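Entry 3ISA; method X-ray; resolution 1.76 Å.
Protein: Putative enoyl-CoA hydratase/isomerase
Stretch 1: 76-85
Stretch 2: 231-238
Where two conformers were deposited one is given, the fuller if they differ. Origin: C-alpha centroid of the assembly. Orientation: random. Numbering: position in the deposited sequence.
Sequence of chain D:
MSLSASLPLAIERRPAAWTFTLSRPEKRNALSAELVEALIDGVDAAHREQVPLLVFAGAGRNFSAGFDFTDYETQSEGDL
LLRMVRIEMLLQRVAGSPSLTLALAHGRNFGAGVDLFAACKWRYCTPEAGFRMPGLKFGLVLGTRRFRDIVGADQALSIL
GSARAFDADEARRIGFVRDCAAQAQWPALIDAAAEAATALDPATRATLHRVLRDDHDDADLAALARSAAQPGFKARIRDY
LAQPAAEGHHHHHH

Stretch 1, residues 76-85: SEGDLLLRMV
Stretch 2 231-238: PGFKARIR

The first turn of an α-helix leaves several backbone N–H groups without carbonyl partners, and a carboxylate from a neighbouring helix is well suited to meet them. Residues 76-85 and 231-238 of this putative enoyl-CoA hydratase/isomerase give a compact example, in which one glutamate serves the start of a helix distant in sequence while apolar side chains fill the space beside it.

The backbone frame is simple. Ser76 (phi/psi -79/168) precedes a helix running from Glu77 through Val85, and Gly232 (89/15) precedes a second helix running from Phe233 through Arg238; both continue later in the chain. Helical residues keep phi between -53 and -69° and psi between -40 and -52°, apart from Ala235 at -64/-38. The axes approach to 10.6 Å, with 78° between their N-to-C directions, so the helices cross nearly at right angles. The CA atoms of Glu77 and Lys234, 6.3 Å apart, set the register close to both N-termini. Gly232 is suited to its turn, since at its backbone angles a CB would be jammed against the carbonyl O of Pro231, itself extended at -47/140.

Polar contacts begin within each stretch. Ser76, chi1 p, caps its own helix: Asp79 N donates to Ser76 OG at 3.0 Å, and Ser76 N returns a bond to Asp79 OD2 at 2.8 Å, with Asp79 chi1 m. This reciprocal pair, a capping box, links the N-cap residue to the first turn. In the second stretch Arg236 (m, t, m, with chi4 -87°) folds back so that its NH1 donates to Pro231 O at 3.0 Å, tying the helix to the segment before it.

Across the interface, Glu77 carries the bonding. Its CA-to-CB bond points sideways, but chi1 m, chi2 m and chi3 -164° bring the carboxylate to the other helix. There Lys234 N donates to Glu77 OE2 at 3.0 Å, with an N-H...O angle of 140°. The other oxygen extends the same service through water: water 1 donates to Glu77 OE1 at 2.7 Å and accepts from Ala235 N at 3.0 Å. Two successive amides of the first turn are thus satisfied, one directly and one through solvent.

Apolar packing supplies the rest. The CA-to-CB bond of Phe233 (chi1 t, chi2 47°) points toward the first stretch, and the residue is buried. Leu80 (m, t) meets its ring at the edge, CB to Phe233 CE2 at 3.7 Å, and Glu77 OE2 also lies near the ring plane. One turn beyond Leu80, Met84 (m, m, t) places CG 4.3 Å from Phe233 CZ. Leu80 CD1 reaches the aliphatic part of Lys234, whose CG is 3.7 Å away, and approaches Ile237 CD1 at 4.2 Å; Ile237 is m, t. Lys234 itself has chi1 -135°, chi2 t, chi3 139° and chi4 t. Altogether 352 Å² is buried, counting both sides, in a small contact combining a carboxylate at a helix start with close hydrophobic packing.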

ATOM      1  N   SER D  76     -36.602  -2.593  -9.082  1.00 23.04           N
ATOM      2  CA  SER D  76     -36.010  -3.877  -8.713  1.00 22.36           C
ATOM      3  C   SER D  76     -34.814  -3.683  -7.792  1.00 22.09           C
ATOM      4  O   SER D  76     -34.324  -2.560  -7.646  1.00 17.84           O
ATOM      5  CB  SER D  76     -35.579  -4.640  -9.968  1.00 22.84           C
ATOM      6  OG  SER D  76     -34.503  -3.956 -10.606  1.00 20.27           O
ATOM      7  N   GLU D  77     -34.342  -4.779  -7.192  1.00 21.15           N
ATOM      8  CA  GLU D  77     -33.119  -4.772  -6.387  0.50 22.70           C
ATOM      9  C   GLU D  77     -31.957  -4.208  -7.196  1.00 23.36           C
ATOM     10  O   GLU D  77     -31.155  -3.431  -6.678  1.00 20.68           O
ATOM     11  CB  GLU D  77     -32.753  -6.187  -5.906  0.50 26.95           C
ATOM     12  CG  GLU D  77     -33.794  -6.901  -5.044  0.50 30.18           C
ATOM     13  CD  GLU D  77     -33.841  -6.432  -3.591  0.50 31.87           C
ATOM     14  OE1 GLU D  77     -34.425  -7.157  -2.762  0.50 37.60           O
ATOM     15  OE2 GLU D  77     -33.310  -5.352  -3.267  0.50 42.78           O
ATOM     16  N   GLY D  78     -31.895  -4.610  -8.468  1.00 23.06           N
ATOM     17  CA  GLY D  78     -30.880  -4.156  -9.424  1.00 17.82           C
ATOM     18  C   GLY D  78     -30.954  -2.657  -9.687  1.00 21.06           C
ATOM     19  O   GLY D  78     -29.929  -1.955  -9.667  1.00 21.56           O
ATOM     20  N   ASP D  79     -32.165  -2.175  -9.945  1.00 16.43           N
ATOM     21  CA  ASP D  79     -32.427  -0.753 -10.160  1.00 20.45           C
ATOM     22  C   ASP D  79     -31.877   0.076  -9.005  1.00 19.05           C
ATOM     23  O   ASP D  79     -31.260   1.111  -9.237  1.00 16.57           O
ATOM     24  CB  ASP D  79     -33.932  -0.489 -10.241  1.00 21.32           C
ATOM     25  CG  ASP D  79     -34.579  -1.035 -11.498  1.00 28.90           C
ATOM     26  OD1 ASP D  79     -33.890  -1.242 -12.528  1.00 23.24           O
ATOM     27  OD2 ASP D  79     -35.812  -1.249 -11.433  1.00 27.85           O
ATOM     28  N   LEU D  80     -32.133  -0.378  -7.772  1.00 16.88           N
ATOM     29  CA  LEU D  80     -31.727   0.352  -6.567  1.00 19.50           C
ATOM     30  C   LEU D  80     -30.206   0.339  -6.399  1.00 20.02           C
ATOM     31  O   LEU D  80     -29.603   1.364  -6.041  1.00 16.91           O
ATOM     32  CB  LEU D  80     -32.407  -0.233  -5.326  1.00 22.41           C
ATOM     33  CG  LEU D  80     -33.940  -0.155  -5.352  1.00 25.24           C
ATOM     34  CD1 LEU D  80     -34.501  -0.902  -4.146  1.00 33.61           C
ATOM     35  CD2 LEU D  80     -34.450   1.289  -5.419  1.00 28.99           C
ATOM     36  N   LEU D  81     -29.601  -0.815  -6.666  1.00 15.30           N
ATOM     37  CA  LEU D  81     -28.136  -0.950  -6.661  1.00 14.33           C
ATOM     38  C   LEU D  81     -27.477   0.016  -7.647  1.00 19.38           C
ATOM     39  O   LEU D  81     -26.544   0.722  -7.278  1.00 14.04           O
ATOM     40  CB  LEU D  81     -27.690  -2.390  -6.961  1.00 18.23           C
ATOM     41  CG  LEU D  81     -26.163  -2.541  -7.143  1.00 16.76           C
ATOM     42  CD1 LEU D  81     -25.371  -2.219  -5.850  1.00 13.02           C
ATOM     43  CD2 LEU D  81     -25.746  -3.903  -7.713  1.00 16.47           C
ATOM     44  N   LEU D  82     -27.968   0.045  -8.886  1.00 16.17           N
ATOM     45  CA  LEU D  82     -27.444   0.954  -9.904  1.00 16.35           C
ATOM     46  C   LEU D  82     -27.511   2.415  -9.435  1.00 17.52           C
ATOM     47  O   LEU D  82     -26.532   3.152  -9.547  1.00 14.98           O
ATOM     48  CB  LEU D  82     -28.140   0.761 -11.254  1.00 17.83           C
ATOM     49  CG  LEU D  82     -27.673   1.703 -12.378  1.00 17.92           C
ATOM     50  CD1 LEU D  82     -26.159   1.632 -12.561  1.00 19.32           C
ATOM     51  CD2 LEU D  82     -28.365   1.368 -13.705  1.00 18.30           C
ATOM     52  N   ARG D  83     -28.651   2.808  -8.880  1.00 14.63           N
ATOM     53  CA  ARG D  83     -28.806   4.172  -8.405  1.00 16.95           C
ATOM     54  C   ARG D  83     -27.813   4.529  -7.268  1.00 15.50           C
ATOM     55  O   ARG D  83     -27.256   5.630  -7.237  1.00 13.57           O
ATOM     56  CB  ARG D  83     -30.264   4.454  -8.011  1.00 16.03           C
ATOM     57  CG  ARG D  83     -31.224   4.558  -9.208  1.00 19.93           C
ATOM     58  CD  ARG D  83     -32.672   4.675  -8.732  1.00 21.41           C
ATOM     59  NE  ARG D  83     -32.850   5.850  -7.870  1.00 18.90           N
ATOM     60  CZ  ARG D  83     -33.898   6.051  -7.079  1.00 21.45           C
ATOM     61  NH1 ARG D  83     -34.866   5.145  -7.023  1.00 20.06           N
ATOM     62  NH2 ARG D  83     -33.965   7.150  -6.326  1.00 18.78           N
ATOM     63  N   MET D  84     -27.583   3.594  -6.356  1.00 18.17           N
ATOM     64  CA  MET D  84     -26.584   3.790  -5.301  1.00 17.79           C
ATOM     65  C   MET D  84     -25.143   3.845  -5.841  1.00 15.03           C
ATOM     66  O   MET D  84     -24.345   4.672  -5.413  1.00 15.85           O
ATOM     67  CB  MET D  84     -26.742   2.707  -4.225  1.00 20.06           C
ATOM     68  CG  MET D  84     -27.928   2.945  -3.275  1.00 19.31           C
ATOM     69  SD  MET D  84     -27.907   4.491  -2.331  1.00 12.78           S
ATOM     70  CE  MET D  84     -29.302   4.080  -1.266  1.00 25.51           C
ATOM     71  N   VAL D  85     -24.825   2.970  -6.800  1.00 13.26           N
ATOM     72  CA  VAL D  85     -23.525   2.987  -7.460  1.00 14.85           C
ATOM     73  C   VAL D  85     -23.267   4.304  -8.174  1.00 17.32           C
ATOM     74  O   VAL D  85     -22.196   4.889  -8.012  1.00 16.89           O
ATOM     75  CB  VAL D  85     -23.358   1.750  -8.409  1.00 12.82           C
ATOM     76  CG1 VAL D  85     -22.155   1.933  -9.323  1.00 14.68           C
ATOM     77  CG2 VAL D  85     -23.215   0.481  -7.548  1.00 16.47           C
ATOM     78  N   PRO D 231     -28.527  -9.834  -0.860  1.00 26.76           N
ATOM     79  CA  PRO D 231     -29.949 -10.193  -0.981  1.00 23.29           C
ATOM     80  C   PRO D 231     -30.800  -9.624   0.161  1.00 23.07           C
ATOM     81  O   PRO D 231     -30.345  -9.578   1.302  1.00 24.14           O
ATOM     82  CB  PRO D 231     -29.913 -11.721  -0.937  1.00 26.49           C
ATOM     83  CG  PRO D 231     -28.633 -12.035  -1.680  1.00 27.81           C
ATOM     84  CD  PRO D 231     -27.664 -11.013  -1.098  1.00 24.23           C
ATOM     85  N   GLY D 232     -31.998  -9.154  -0.175  1.00 25.83           N
ATOM     86  CA  GLY D 232     -32.919  -8.587   0.814  1.00 26.91           C
ATOM     87  C   GLY D 232     -32.775  -7.092   1.062  1.00 27.47           C
ATOM     88  O   GLY D 232     -33.319  -6.585   2.046  1.00 27.21           O
ATOM     89  N   PHE D 233     -32.068  -6.394   0.165  1.00 27.97           N
ATOM     90  CA  PHE D 233     -31.840  -4.925   0.232  1.00 27.94           C
ATOM     91  C   PHE D 233     -33.140  -4.148   0.372  1.00 25.92           C
ATOM     92  O   PHE D 233     -33.301  -3.326   1.290  1.00 25.26           O
ATOM     93  CB  PHE D 233     -31.043  -4.453  -1.017  1.00 32.35           C
ATOM     94  CG  PHE D 233     -30.653  -2.976  -1.017  1.00 32.30           C
ATOM     95  CD1 PHE D 233     -30.091  -2.372   0.103  1.00 32.40           C
ATOM     96  CD2 PHE D 233     -30.804  -2.212  -2.175  1.00 36.76           C
ATOM     97  CE1 PHE D 233     -29.704  -1.003   0.087  1.00 31.68           C
ATOM     98  CE2 PHE D 233     -30.428  -0.851  -2.207  1.00 35.82           C
ATOM     99  CZ  PHE D 233     -29.879  -0.251  -1.073  1.00 28.21           C
ATOM    100  N   LYS D 234     -34.069  -4.453  -0.523  1.00 23.27           N
ATOM    101  CA  LYS D 234     -35.377  -3.820  -0.576  1.00 28.09           C
ATOM    102  C   LYS D 234     -36.177  -4.015   0.711  1.00 26.07           C
ATOM    103  O   LYS D 234     -36.809  -3.063   1.207  1.00 23.10           O
ATOM    104  CB  LYS D 234     -36.150  -4.379  -1.761  1.00 32.37           C
ATOM    105  CG  LYS D 234     -36.839  -3.342  -2.576  1.00 33.10           C
ATOM    106  CD  LYS D 234     -37.398  -3.945  -3.836  1.00 39.64           C
ATOM    107  CE  LYS D 234     -38.759  -3.365  -4.100  1.00 34.19           C
ATOM    108  NZ  LYS D 234     -39.301  -3.811  -5.405  1.00 30.56           N
ATOM    109  N   ALA D 235     -36.138  -5.238   1.244  1.00 24.81           N
ATOM    110  CA  ALA D 235     -36.801  -5.556   2.512  1.00 24.79           C
ATOM    111  C   ALA D 235     -36.188  -4.790   3.685  1.00 25.72           C
ATOM    112  O   ALA D 235     -36.921  -4.322   4.565  1.00 25.89           O
ATOM    113  CB  ALA D 235     -36.790  -7.068   2.777  1.00 27.21           C
ATOM    114  N   ARG D 236     -34.856  -4.631   3.679  1.00 23.44           N
ATOM    115  CA  ARG D 236     -34.145  -3.862   4.713  1.00 23.24           C
ATOM    116  C   ARG D 236     -34.574  -2.392   4.679  1.00 23.17           C
ATOM    117  O   ARG D 236     -34.802  -1.760   5.733  1.00 20.97           O
ATOM    118  CB  ARG D 236     -32.615  -3.965   4.536  1.00 23.00           C
ATOM    119  CG  ARG D 236     -32.009  -5.336   4.878  1.00 36.64           C
ATOM    120  CD  ARG D 236     -30.476  -5.296   4.924  1.00 30.06           C
ATOM    121  NE  ARG D 236     -29.826  -4.919   3.653  1.00 34.10           N
ATOM    122  CZ  ARG D 236     -29.510  -5.769   2.668  1.00 45.81           C
ATOM    123  NH1 ARG D 236     -29.810  -7.062   2.756  1.00 30.58           N
ATOM    124  NH2 ARG D 236     -28.903  -5.323   1.566  1.00 36.41           N
ATOM    125  N   ILE D 237     -34.684  -1.852   3.467  1.00 20.69           N
ATOM    126  CA  ILE D 237     -35.205  -0.495   3.271  1.00 22.90           C
ATOM    127  C   ILE D 237     -36.643  -0.359   3.833  1.00 19.04           C
ATOM    128  O   ILE D 237     -36.935   0.568   4.606  1.00 22.52           O
ATOM    129  CB  ILE D 237     -35.124  -0.084   1.769  1.00 23.01           C
ATOM    130  CG1 ILE D 237     -33.651   0.037   1.316  1.00 23.12           C
ATOM    131  CG2 ILE D 237     -35.863   1.223   1.516  1.00 22.82           C
ATOM    132  CD1 ILE D 237     -33.455   0.226  -0.202  1.00 25.98           C
ATOM    133  N   ARG D 238     -37.510  -1.297   3.452  1.00 23.26           N
ATOM    134  CA  ARG D 238     -38.902  -1.349   3.922  1.00 28.87           C
ATOM    135  C   ARG D 238     -38.990  -1.330   5.447  1.00 30.47           C
ATOM    136  O   ARG D 238     -39.722  -0.512   6.017  1.00 29.16           O
ATOM    137  CB  ARG D 238     -39.606  -2.578   3.338  1.00 28.60           C
ATOM    138  CG  ARG D 238     -41.139  -2.603   3.500  1.00 27.49           C
ATOM    139  CD  ARG D 238     -41.723  -3.859   2.863  1.00 35.86           C
ATOM    140  NE  ARG D 238     -41.419  -3.929   1.435  1.00 39.12           N
ATOM    141  CZ  ARG D 238     -40.705  -4.892   0.853  1.00 36.98           C
ATOM    142  NH1 ARG D 238     -40.222  -5.905   1.566  1.00 38.47           N
ATOM    143  NH2 ARG D 238     -40.488  -4.848  -0.455  1.00 40.82           N
TER
HETATM  144  O   HOH W   1     -35.807  -7.629  -0.529  1.00 24.87           O